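Local coordinates for dTDP-4-amino-4,6-dideoxyglucose formyltransferase (Shewanella sp. FDAARGOS_354, PDB 6V2T), which probably transfers a formyl group from a folate cofactor to the 4-amino group of dTDP-4-amino-4,6-dideoxyglucose, a sugar nucleotide used in building the O-antigen of lipopolysaccharide, at residues N111-N116 / V194-Q199; M23-I28 / H91-V96; G142-L147 / G155-Q160. All coordinates share one frame; numbering follows the deposited sequence.

How the contacts relate
All three contacts reach one mixed sheet and illustrate how a Rossmann-like core brings a ligand site to the ends of its strands. Contact 2 pairs two parallel strands, and Val95 on the second is bonded to the backbone of contact 1, with Ile115 N 2.8 Å from Val95 O; the two centres lie about 10 Å apart. On the other side of strand 113-118 lies contact 3, where Asn116 N is 2.8 Å from His146 O, with centres about 11 Å apart. Contacts 2 and 3 do not touch. Asn116 and His146 both belong to the folic acid pocket; the side chain of His146 is about 3 Å from the ligand, that of Val95 about 9 Å.

Contact 1 of 3, residues N111-N116 / V194-Q199; sequences NVRCIN and VFANYQ. With FOL (folic acid), chain H.
Arg113 reaches across to the chain leaving helix 171-194 and grips it at two points with one guanidinium group. NH1 of Arg113 donates to Val194 O at 2.8 Å, and NH2 of Arg113 donates to Tyr198 OH at 2.9 Å. Both acceptors sit at the edge of the guanidinium, close to its plane, while the methyl of Ala196 lies over one face. The fit to the carbonyl is less regular, because NH1 stands above the carbonyl plane of Val194, 44° out of it. The arginine leaves the strand with CG anti to its own N and then bends at chi3, which brings the NH2 edge to the phenol oxygen. NH2 has a further acceptor in Leu193 O, so two backbone carbonyls from the end of the helix and one phenol fix the rotation of the planar head.

Here an inner strand of the formyltransferase core sheet is joined to the loop that follows helix 171-194: strand 113-118 carries Arg113 and Ile115, and the loop carries Tyr198. In the tyrosine CG lies between the backbone N and C (chi1 56°). Its side chain and that of Arg113 run antiparallel, side by side, the ring and guanidinium planes 34° apart, and Tyr198 OH also lies 3.4 Å from Arg113 CD. Ile115 points against the tyrosine from the strand, its CD1 oblique to the ring and 4.1 Å from Tyr198 CE2. Leu158 and Phe159 of strand 157-163 also pack on this tyrosine. One residue further along, Asn116 turns to the folic acid, with its ND2 3.5 Å from C6 of the ligand; its OD1 is hydrogen-bonded to His146 NE2, and a weak bond joins its ND2 to Ser97 OG.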
loop_
_atom_site.group_PDB
_atom_site.type_symbol
_atom_site.label_atom_id
_atom_site.label_comp_id
_atom_site.label_asym_id
_atom_site.label_seq_id
_atom_site.Cartn_x
_atom_site.Cartn_y
_atom_site.Cartn_z
ATOM N N ASN B 111 -9.288 -43.474 -11.326
ATOM C CA ASN B 111 -9.928 -44.066 -12.532
ATOM C C ASN B 111 -9.657 -43.274 -13.812
ATOM O O ASN B 111 -10.054 -43.792 -14.863
ATOM C CB ASN B 111 -11.449 -44.208 -12.356
ATOM C CG ASN B 111 -11.775 -45.293 -11.352
ATOM O OD1 ASN B 111 -11.388 -46.440 -11.535
ATOM N ND2 ASN B 111 -12.387 -44.918 -10.241
ATOM N N VAL B 112 -9.132 -42.057 -13.725
ATOM C CA VAL B 112 -8.858 -41.185 -14.902
ATOM C C VAL B 112 -7.501 -40.523 -14.692
ATOM O O VAL B 112 -7.212 -40.115 -13.556
ATOM C CB VAL B 112 -9.963 -40.132 -15.121
ATOM C CG1 VAL B 112 -9.778 -39.424 -16.452
ATOM C CG2 VAL B 112 -11.333 -40.748 -15.041
ATOM N N ARG B 113 -6.680 -40.437 -15.730
ATOM C CA ARG B 113 -5.424 -39.650 -15.664
ATOM C C ARG B 113 -5.809 -38.196 -15.312
ATOM O O ARG B 113 -6.474 -37.523 -16.132
ATOM C CB ARG B 113 -4.625 -39.779 -16.967
ATOM C CG ARG B 113 -3.195 -39.250 -16.859
ATOM C CD ARG B 113 -2.337 -39.776 -17.994
ATOM N NE ARG B 113 -2.881 -39.353 -19.287
ATOM C CZ ARG B 113 -2.391 -38.352 -20.026
ATOM N NH1 ARG B 113 -2.968 -38.030 -21.173
ATOM N NH2 ARG B 113 -1.314 -37.695 -19.649
ATOM N N CYS B 114 -5.481 -37.733 -14.097
ATOM C CA CYS B 114 -5.754 -36.340 -13.650
ATOM C C CYS B 114 -4.426 -35.620 -13.408
ATOM O O CYS B 114 -3.555 -36.197 -12.741
ATOM C CB CYS B 114 -6.637 -36.336 -12.413
ATOM S SG CYS B 114 -8.289 -37.019 -12.714
ATOM N N ILE B 115 -4.277 -34.407 -13.948
ATOM C CA ILE B 115 -3.046 -33.581 -13.835
ATOM C C ILE B 115 -3.412 -32.199 -13.300
ATOM O O ILE B 115 -4.337 -31.560 -13.846
ATOM C CB ILE B 115 -2.316 -33.517 -15.193
ATOM C CG1 ILE B 115 -1.848 -34.908 -15.617
ATOM C CG2 ILE B 115 -1.183 -32.511 -15.122
ATOM C CD1 ILE B 115 -1.126 -35.001 -16.979
ATOM N N ASN B 116 -2.666 -31.734 -12.296
ATOM C CA ASN B 116 -2.897 -30.447 -11.598
ATOM C C ASN B 116 -1.813 -29.460 -12.006
ATOM O O ASN B 116 -0.596 -29.835 -12.116
ATOM C CB ASN B 116 -2.975 -30.611 -10.075
ATOM C CG ASN B 116 -3.282 -29.326 -9.320
ATOM O OD1 ASN B 116 -2.554 -28.945 -8.409
ATOM N ND2 ASN B 116 -4.356 -28.646 -9.653
ATOM N N VAL B 194 -0.696 -33.668 -22.421
ATOM C CA VAL B 194 -1.798 -34.354 -23.127
ATOM C C VAL B 194 -1.320 -35.720 -23.639
ATOM O O VAL B 194 -2.101 -36.658 -23.472
ATOM C CB VAL B 194 -2.365 -33.486 -24.266
ATOM C CG1 VAL B 194 -3.386 -34.264 -25.063
ATOM C CG2 VAL B 194 -2.945 -32.177 -23.750
ATOM N N PHE B 195 -0.110 -35.828 -24.220
ATOM C CA PHE B 195 0.362 -37.038 -24.968
ATOM C C PHE B 195 1.310 -37.887 -24.104
ATOM O O PHE B 195 1.949 -38.801 -24.646
ATOM C CB PHE B 195 1.027 -36.629 -26.294
ATOM C CG PHE B 195 0.085 -35.924 -27.233
ATOM C CD1 PHE B 195 -1.181 -36.426 -27.468
ATOM C CD2 PHE B 195 0.448 -34.726 -27.838
ATOM C CE1 PHE B 195 -2.068 -35.770 -28.312
ATOM C CE2 PHE B 195 -0.448 -34.053 -28.651
ATOM C CZ PHE B 195 -1.694 -34.578 -28.904
ATOM N N ALA B 196 1.383 -37.583 -22.801
ATOM C CA ALA B 196 2.180 -38.292 -21.775
ATOM C C ALA B 196 3.647 -38.373 -22.187
ATOM O O ALA B 196 4.327 -39.382 -21.884
ATOM C CB ALA B 196 1.610 -39.651 -21.506
ATOM N N ASN B 197 4.142 -37.313 -22.811
ATOM C CA ASN B 197 5.580 -37.174 -23.100
ATOM C C ASN B 197 6.236 -36.565 -21.863
ATOM O O ASN B 197 6.560 -35.362 -21.889
ATOM C CB ASN B 197 5.798 -36.355 -24.365
ATOM C CG ASN B 197 7.247 -36.347 -24.761
ATOM O OD1 ASN B 197 8.010 -37.207 -24.327
ATOM N ND2 ASN B 197 7.629 -35.336 -25.529
ATOM N N TYR B 198 6.397 -37.366 -20.804
ATOM C CA TYR B 198 6.933 -36.916 -19.500
ATOM C C TYR B 198 7.404 -38.126 -18.697
ATOM O O TYR B 198 7.093 -39.269 -19.083
ATOM C CB TYR B 198 5.891 -36.084 -18.739
ATOM C CG TYR B 198 4.547 -36.720 -18.493
ATOM C CD1 TYR B 198 4.412 -37.836 -17.673
ATOM C CD2 TYR B 198 3.380 -36.157 -18.998
ATOM C CE1 TYR B 198 3.174 -38.403 -17.431
ATOM C CE2 TYR B 198 2.135 -36.714 -18.756
ATOM C CZ TYR B 198 2.028 -37.849 -17.970
ATOM O OH TYR B 198 0.791 -38.386 -17.718
ATOM N N GLN B 199 8.181 -37.841 -17.653
ATOM C CA GLN B 199 8.637 -38.811 -16.642
ATOM C C GLN B 199 8.013 -38.407 -15.300
ATOM O O GLN B 199 7.766 -37.204 -15.099
ATOM C CB GLN B 199 10.161 -38.898 -16.631
ATOM C CG GLN B 199 10.751 -39.547 -17.874
ATOM C CD GLN B 199 12.255 -39.481 -17.853
ATOM O OE1 GLN B 199 12.820 -38.441 -17.552
ATOM N NE2 GLN B 199 12.918 -40.591 -18.153
HETATM N N1 FOL H . -7.614 -32.912 -5.860
HETATM C C2 FOL H . -6.855 -33.953 -5.478
HETATM N NA2 FOL H . -7.436 -35.091 -5.114
HETATM N N3 FOL H . -5.490 -33.878 -5.500
HETATM C C4 FOL H . -4.885 -32.731 -5.844
HETATM O O4 FOL H . -3.626 -32.759 -5.832
HETATM C C4A FOL H . -5.654 -31.642 -6.242
HETATM N N5 FOL H . -5.126 -30.463 -6.570
HETATM C C6 FOL H . -5.902 -29.218 -6.615
HETATM C C7 FOL H . -7.298 -29.566 -7.163
HETATM N N8 FOL H . -7.852 -30.762 -6.590
HETATM C C8A FOL H . -7.047 -31.775 -6.234
HETATM C C9 FOL H . -5.782 -28.372 -5.293
HETATM N N10 FOL H . -7.002 -27.627 -4.973
HETATM C C11 FOL H . -8.769 -27.088 -1.191
HETATM C C12 FOL H . -9.356 -26.592 -2.357
HETATM C C13 FOL H . -8.743 -26.771 -3.601
HETATM C C14 FOL H . -7.555 -27.461 -3.726
HETATM C C15 FOL H . -6.985 -27.978 -2.567
HETATM C C16 FOL H . -7.581 -27.795 -1.316
HETATM C C FOL H . -9.444 -26.920 0.150
HETATM O O FOL H . -10.634 -26.698 0.123
HETATM N N FOL H . -8.824 -27.088 1.320
#

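Contact 2 of 3, residues M23-I28 / H91-V96; sequences MMHVLI and HYELVV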
loop_
_atom_site.group_PDB
_atom_site.type_symbol
_atom_site.label_atom_id
_atom_site.label_comp_id
_atom_site.label_asym_id
_atom_site.label_seq_id
_atom_site.Cartn_x
_atom_site.Cartn_y
_atom_site.Cartn_z
ATOM N N MET B 23 -10.962 -39.765 -31.471
ATOM C CA MET B 23 -10.894 -38.426 -30.841
ATOM C C MET B 23 -10.548 -38.593 -29.351
ATOM O O MET B 23 -11.257 -39.334 -28.631
ATOM C CB MET B 23 -12.233 -37.695 -31.030
ATOM C CG MET B 23 -12.269 -36.245 -30.525
ATOM S SD MET B 23 -10.991 -35.161 -31.187
ATOM C CE MET B 23 -11.261 -35.298 -32.956
ATOM N N MET B 24 -9.485 -37.933 -28.919
ATOM C CA MET B 24 -9.198 -37.737 -27.474
ATOM C C MET B 24 -9.942 -36.497 -26.962
ATOM O O MET B 24 -9.790 -35.435 -27.577
ATOM C CB MET B 24 -7.708 -37.549 -27.239
ATOM C CG MET B 24 -7.350 -37.688 -25.747
ATOM S SD MET B 24 -5.756 -37.020 -25.567
ATOM C CE MET B 24 -5.442 -37.481 -23.858
ATOM N N HIS B 25 -10.713 -36.668 -25.888
ATOM C CA HIS B 25 -11.418 -35.618 -25.112
ATOM C C HIS B 25 -10.612 -35.287 -23.853
ATOM O O HIS B 25 -10.359 -36.211 -23.051
ATOM C CB HIS B 25 -12.826 -36.109 -24.774
ATOM C CG HIS B 25 -13.510 -36.671 -25.977
ATOM N ND1 HIS B 25 -13.652 -38.028 -26.184
ATOM C CD2 HIS B 25 -14.020 -36.062 -27.070
ATOM C CE1 HIS B 25 -14.259 -38.232 -27.337
ATOM N NE2 HIS B 25 -14.490 -37.041 -27.902
ATOM N N VAL B 26 -10.207 -34.028 -23.708
ATOM C CA VAL B 26 -9.493 -33.496 -22.510
ATOM C C VAL B 26 -10.428 -32.527 -21.798
ATOM O O VAL B 26 -10.942 -31.589 -22.484
ATOM C CB VAL B 26 -8.169 -32.819 -22.895
ATOM C CG1 VAL B 26 -7.541 -32.100 -21.709
ATOM C CG2 VAL B 26 -7.202 -33.794 -23.545
ATOM N N LEU B 27 -10.680 -32.754 -20.502
ATOM C CA LEU B 27 -11.496 -31.851 -19.661
ATOM C C LEU B 27 -10.576 -30.919 -18.859
ATOM O O LEU B 27 -9.731 -31.389 -18.049
ATOM C CB LEU B 27 -12.440 -32.639 -18.752
ATOM C CG LEU B 27 -13.186 -31.780 -17.727
ATOM C CD1 LEU B 27 -14.199 -30.878 -18.431
ATOM C CD2 LEU B 27 -13.875 -32.647 -16.685
ATOM N N ILE B 28 -10.760 -29.611 -19.033
ATOM C CA ILE B 28 -10.018 -28.595 -18.248
ATOM C C ILE B 28 -10.990 -28.023 -17.221
ATOM O O ILE B 28 -12.048 -27.479 -17.612
ATOM C CB ILE B 28 -9.332 -27.602 -19.197
ATOM C CG1 ILE B 28 -8.312 -28.355 -20.063
ATOM C CG2 ILE B 28 -8.678 -26.465 -18.430
ATOM C CD1 ILE B 28 -7.866 -27.587 -21.255
ATOM N N HIS B 91 -16.470 -40.108 -20.370
ATOM C CA HIS B 91 -16.297 -39.291 -21.596
ATOM C C HIS B 91 -14.847 -38.845 -21.830
ATOM O O HIS B 91 -14.496 -38.578 -22.991
ATOM C CB HIS B 91 -17.231 -38.071 -21.520
ATOM C CG HIS B 91 -17.478 -37.424 -22.842
ATOM N ND1 HIS B 91 -18.501 -37.830 -23.685
ATOM C CD2 HIS B 91 -16.833 -36.413 -23.477
ATOM C CE1 HIS B 91 -18.475 -37.089 -24.781
ATOM N NE2 HIS B 91 -17.457 -36.213 -24.676
ATOM N N TYR B 92 -14.031 -38.680 -20.787
ATOM C CA TYR B 92 -12.719 -38.011 -20.938
ATOM C C TYR B 92 -11.557 -38.999 -20.788
ATOM O O TYR B 92 -11.564 -39.880 -19.939
ATOM C CB TYR B 92 -12.625 -36.835 -19.967
ATOM C CG TYR B 92 -13.571 -35.721 -20.317
ATOM C CD1 TYR B 92 -13.258 -34.819 -21.317
ATOM C CD2 TYR B 92 -14.785 -35.584 -19.661
ATOM C CE1 TYR B 92 -14.126 -33.789 -21.649
ATOM C CE2 TYR B 92 -15.666 -34.556 -19.979
ATOM C CZ TYR B 92 -15.335 -33.666 -20.984
ATOM O OH TYR B 92 -16.188 -32.657 -21.315
ATOM N N GLU B 93 -10.527 -38.796 -21.588
ATOM C CA GLU B 93 -9.267 -39.581 -21.474
ATOM C C GLU B 93 -8.324 -38.913 -20.463
ATOM O O GLU B 93 -7.401 -39.602 -19.942
ATOM C CB GLU B 93 -8.610 -39.695 -22.847
ATOM C CG GLU B 93 -9.284 -40.722 -23.731
ATOM C CD GLU B 93 -10.698 -40.381 -24.183
ATOM O OE1 GLU B 93 -10.931 -39.244 -24.675
ATOM O OE2 GLU B 93 -11.549 -41.247 -24.039
ATOM N N LEU B 94 -8.469 -37.610 -20.263
ATOM C CA LEU B 94 -7.568 -36.807 -19.391
ATOM C C LEU B 94 -8.346 -35.674 -18.733
ATOM O O LEU B 94 -9.075 -34.990 -19.446
ATOM C CB LEU B 94 -6.434 -36.243 -20.241
ATOM C CG LEU B 94 -5.532 -35.232 -19.534
ATOM C CD1 LEU B 94 -4.766 -35.912 -18.383
ATOM C CD2 LEU B 94 -4.558 -34.580 -20.508
ATOM N N VAL B 95 -8.104 -35.422 -17.446
ATOM C CA VAL B 95 -8.607 -34.209 -16.748
ATOM C C VAL B 95 -7.406 -33.394 -16.283
ATOM O O VAL B 95 -6.502 -33.994 -15.664
ATOM C CB VAL B 95 -9.546 -34.543 -15.578
ATOM C CG1 VAL B 95 -10.102 -33.273 -14.946
ATOM C CG2 VAL B 95 -10.666 -35.454 -16.015
ATOM N N VAL B 96 -7.431 -32.086 -16.563
ATOM C CA VAL B 96 -6.424 -31.092 -16.096
ATOM C C VAL B 96 -7.107 -30.108 -15.139
ATOM O O VAL B 96 -8.043 -29.390 -15.535
ATOM C CB VAL B 96 -5.707 -30.375 -17.252
ATOM C CG1 VAL B 96 -4.734 -29.346 -16.716
ATOM C CG2 VAL B 96 -4.999 -31.354 -18.174
HETATM O O HOH W 1 -13.670 -40.248 -24.989
#
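His25 meets Glu93 through both backbone and side chain where two parallel strands begin to pair. His25 N donates to Glu93 OE1 at 2.9 Å, almost straight at 169°, and Glu93 N donates to His25 O at 3.0 Å. The glutamate thus replaces a backbone acceptor with its own carboxylate, its chain bent at chi2 (68°), which brings OE1 to the His25 amide. His25 ND1 adds a weak bond to the same oxygen. A water in the plane of the imidazole donates to His91 O at 2.7 Å; its approaches to His25 ND1 and Glu93 OE2 are suspiciously short and remain doubtful. Further along, regular parallel pairing takes over: Leu27 N bonds to Leu94 O at 2.9 Å and Val96 N to Leu27 O at 2.8 Å. Leu94 N, in contrast, is buried without a partner. Leu27 CB sits over the centre of the Tyr92 ring, a CH-pi contact of 3.5 Å to the centroid, while the phenol oxygen bonds to Asp56 of strand 53-60. The Glu93 carboxylate therefore stands in for a backbone acceptor at the start of the pairing, and its charge may favour a proton on His25 ND1.

Contact 3 of 3, residues G142-L147 / G155-Q160; sequences GCTIHL and GAILFQ
Gly155, on the approach to the returning strand of the hairpin, lies against Leu147, its CA only 2.9 Å from Leu147 O in a CA-H...O contact. Close by, His146 ND1 donates to that same carbonyl of Leu147 from above its plane, which holds the imidazole against the chain. Ala156 follows: Leu147 N donates to Ala156 O at 2.8 Å, and the alanine methyl packs on Leu147 CD1. Ile157 pairs with His146 and lays CG1 4.0 Å from Thr144 CG2. At Leu158 the chain turns a corner, and the register slips by one: Leu158 and Phe159 both face Ile145, a classic beta bulge. Ile145 O accepts two amides, Leu158 N at 2.8 Å and Phe159 N at 3.2 Å, while Ile145 N returns a bond to Phe159 O. The side chain of Leu158 crosses that of Leu147 at about a right angle. Gln160, extended beyond CG, runs alongside Thr144 and donates from NE2 to Thr144 OG1 at 3.0 Å, with the hydroxyl in its amide plane; Gly120 O and Asn122 N also bond to this hydroxyl. Strand 141-147 lies between 157-163 and 113-118 in the sheet, with His146 beside the folic acid. Cys143, Ile145 and Phe159 pack against helix 171-194, where His189 stacks on the phenylalanine ring.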
loop_
_atom_site.group_PDB
_atom_site.type_symbol
_atom_site.label_atom_id
_atom_site.label_comp_id
_atom_site.label_asym_id
_atom_site.label_seq_id
_atom_site.Cartn_x
_atom_site.Cartn_y
_atom_site.Cartn_z
ATOM N N GLY B 142 7.208 -21.686 -6.848
ATOM C CA GLY B 142 7.231 -21.735 -8.308
ATOM C C GLY B 142 5.946 -22.368 -8.778
ATOM O O GLY B 142 4.943 -22.208 -8.085
ATOM N N CYS B 143 6.000 -23.095 -9.891
ATOM C CA CYS B 143 4.863 -23.826 -10.477
ATOM C C CYS B 143 5.252 -25.302 -10.522
ATOM O O CYS B 143 6.419 -25.619 -10.906
ATOM C CB CYS B 143 4.527 -23.331 -11.878
ATOM S SG CYS B 143 3.186 -24.285 -12.647
ATOM N N THR B 144 4.301 -26.162 -10.178
ATOM C CA THR B 144 4.414 -27.643 -10.271
ATOM C C THR B 144 3.242 -28.174 -11.109
ATOM O O THR B 144 2.030 -27.882 -10.792
ATOM C CB THR B 144 4.461 -28.300 -8.889
ATOM O OG1 THR B 144 5.479 -27.736 -8.060
ATOM C CG2 THR B 144 4.687 -29.795 -9.012
ATOM N N ILE B 145 3.559 -28.927 -12.156
ATOM C CA ILE B 145 2.564 -29.750 -12.898
ATOM C C ILE B 145 2.762 -31.197 -12.451
ATOM O O ILE B 145 3.894 -31.726 -12.625
ATOM C CB ILE B 145 2.719 -29.577 -14.415
ATOM C CG1 ILE B 145 2.654 -28.096 -14.786
ATOM C CG2 ILE B 145 1.646 -30.379 -15.128
ATOM C CD1 ILE B 145 2.719 -27.847 -16.280
ATOM N N HIS B 146 1.739 -31.777 -11.825
ATOM C CA HIS B 146 1.863 -33.102 -11.156
ATOM C C HIS B 146 0.632 -33.951 -11.416
ATOM O O HIS B 146 -0.466 -33.395 -11.687
ATOM C CB HIS B 146 2.167 -32.882 -9.663
ATOM C CG HIS B 146 1.035 -32.266 -8.911
ATOM N ND1 HIS B 146 0.061 -33.030 -8.304
ATOM C CD2 HIS B 146 0.713 -30.989 -8.647
ATOM C CE1 HIS B 146 -0.812 -32.234 -7.713
ATOM N NE2 HIS B 146 -0.446 -30.994 -7.902
ATOM N N LEU B 147 0.817 -35.265 -11.412
ATOM C CA LEU B 147 -0.302 -36.232 -11.390
ATOM C C LEU B 147 -1.047 -36.027 -10.064
ATOM O O LEU B 147 -0.390 -35.759 -9.058
ATOM C CB LEU B 147 0.259 -37.656 -11.513
ATOM C CG LEU B 147 0.758 -38.048 -12.906
ATOM C CD1 LEU B 147 1.486 -39.388 -12.871
ATOM C CD2 LEU B 147 -0.389 -38.105 -13.892
ATOM N N GLY B 155 0.858 -35.792 -5.767
ATOM C CA GLY B 155 1.187 -36.795 -6.798
ATOM C C GLY B 155 2.489 -36.505 -7.545
ATOM O O GLY B 155 3.066 -35.425 -7.330
ATOM N N ALA B 156 2.926 -37.425 -8.411
ATOM C CA ALA B 156 4.259 -37.412 -9.065
ATOM C C ALA B 156 4.416 -36.115 -9.869
ATOM O O ALA B 156 3.498 -35.758 -10.613
ATOM C CB ALA B 156 4.459 -38.612 -9.944
ATOM N N ILE B 157 5.536 -35.437 -9.672
ATOM C CA ILE B 157 5.923 -34.204 -10.409
ATOM C C ILE B 157 6.236 -34.601 -11.847
ATOM O O ILE B 157 7.048 -35.536 -12.053
ATOM C CB ILE B 157 7.099 -33.503 -9.706
ATOM C CG1 ILE B 157 6.707 -33.131 -8.273
ATOM C CG2 ILE B 157 7.544 -32.291 -10.501
ATOM C CD1 ILE B 157 7.838 -32.602 -7.473
ATOM N N LEU B 158 5.577 -33.932 -12.799
ATOM C CA LEU B 158 5.849 -34.067 -14.252
ATOM C C LEU B 158 6.829 -32.972 -14.706
ATOM O O LEU B 158 7.867 -33.289 -15.364
ATOM C CB LEU B 158 4.495 -33.997 -14.974
ATOM C CG LEU B 158 3.466 -35.020 -14.507
ATOM C CD1 LEU B 158 2.250 -35.072 -15.416
ATOM C CD2 LEU B 158 4.099 -36.411 -14.435
ATOM N N PHE B 159 6.514 -31.716 -14.416
ATOM C CA PHE B 159 7.363 -30.549 -14.742
ATOM C C PHE B 159 7.273 -29.580 -13.581
ATOM O O PHE B 159 6.169 -29.486 -13.011
ATOM C CB PHE B 159 6.864 -29.853 -16.008
ATOM C CG PHE B 159 6.838 -30.764 -17.200
ATOM C CD1 PHE B 159 7.992 -31.030 -17.925
ATOM C CD2 PHE B 159 5.666 -31.378 -17.576
ATOM C CE1 PHE B 159 7.955 -31.883 -19.020
ATOM C CE2 PHE B 159 5.639 -32.248 -18.658
ATOM C CZ PHE B 159 6.779 -32.478 -19.390
ATOM N N GLN B 160 8.354 -28.895 -13.230
ATOM C CA GLN B 160 8.243 -27.794 -12.246
ATOM C C GLN B 160 9.375 -26.793 -12.466
ATOM O O GLN B 160 10.454 -27.191 -12.973
ATOM C CB GLN B 160 8.168 -28.343 -10.817
ATOM C CG GLN B 160 9.473 -28.828 -10.241
ATOM C CD GLN B 160 9.358 -29.284 -8.797
ATOM O OE1 GLN B 160 10.316 -29.819 -8.261
ATOM N NE2 GLN B 160 8.215 -29.074 -8.140
#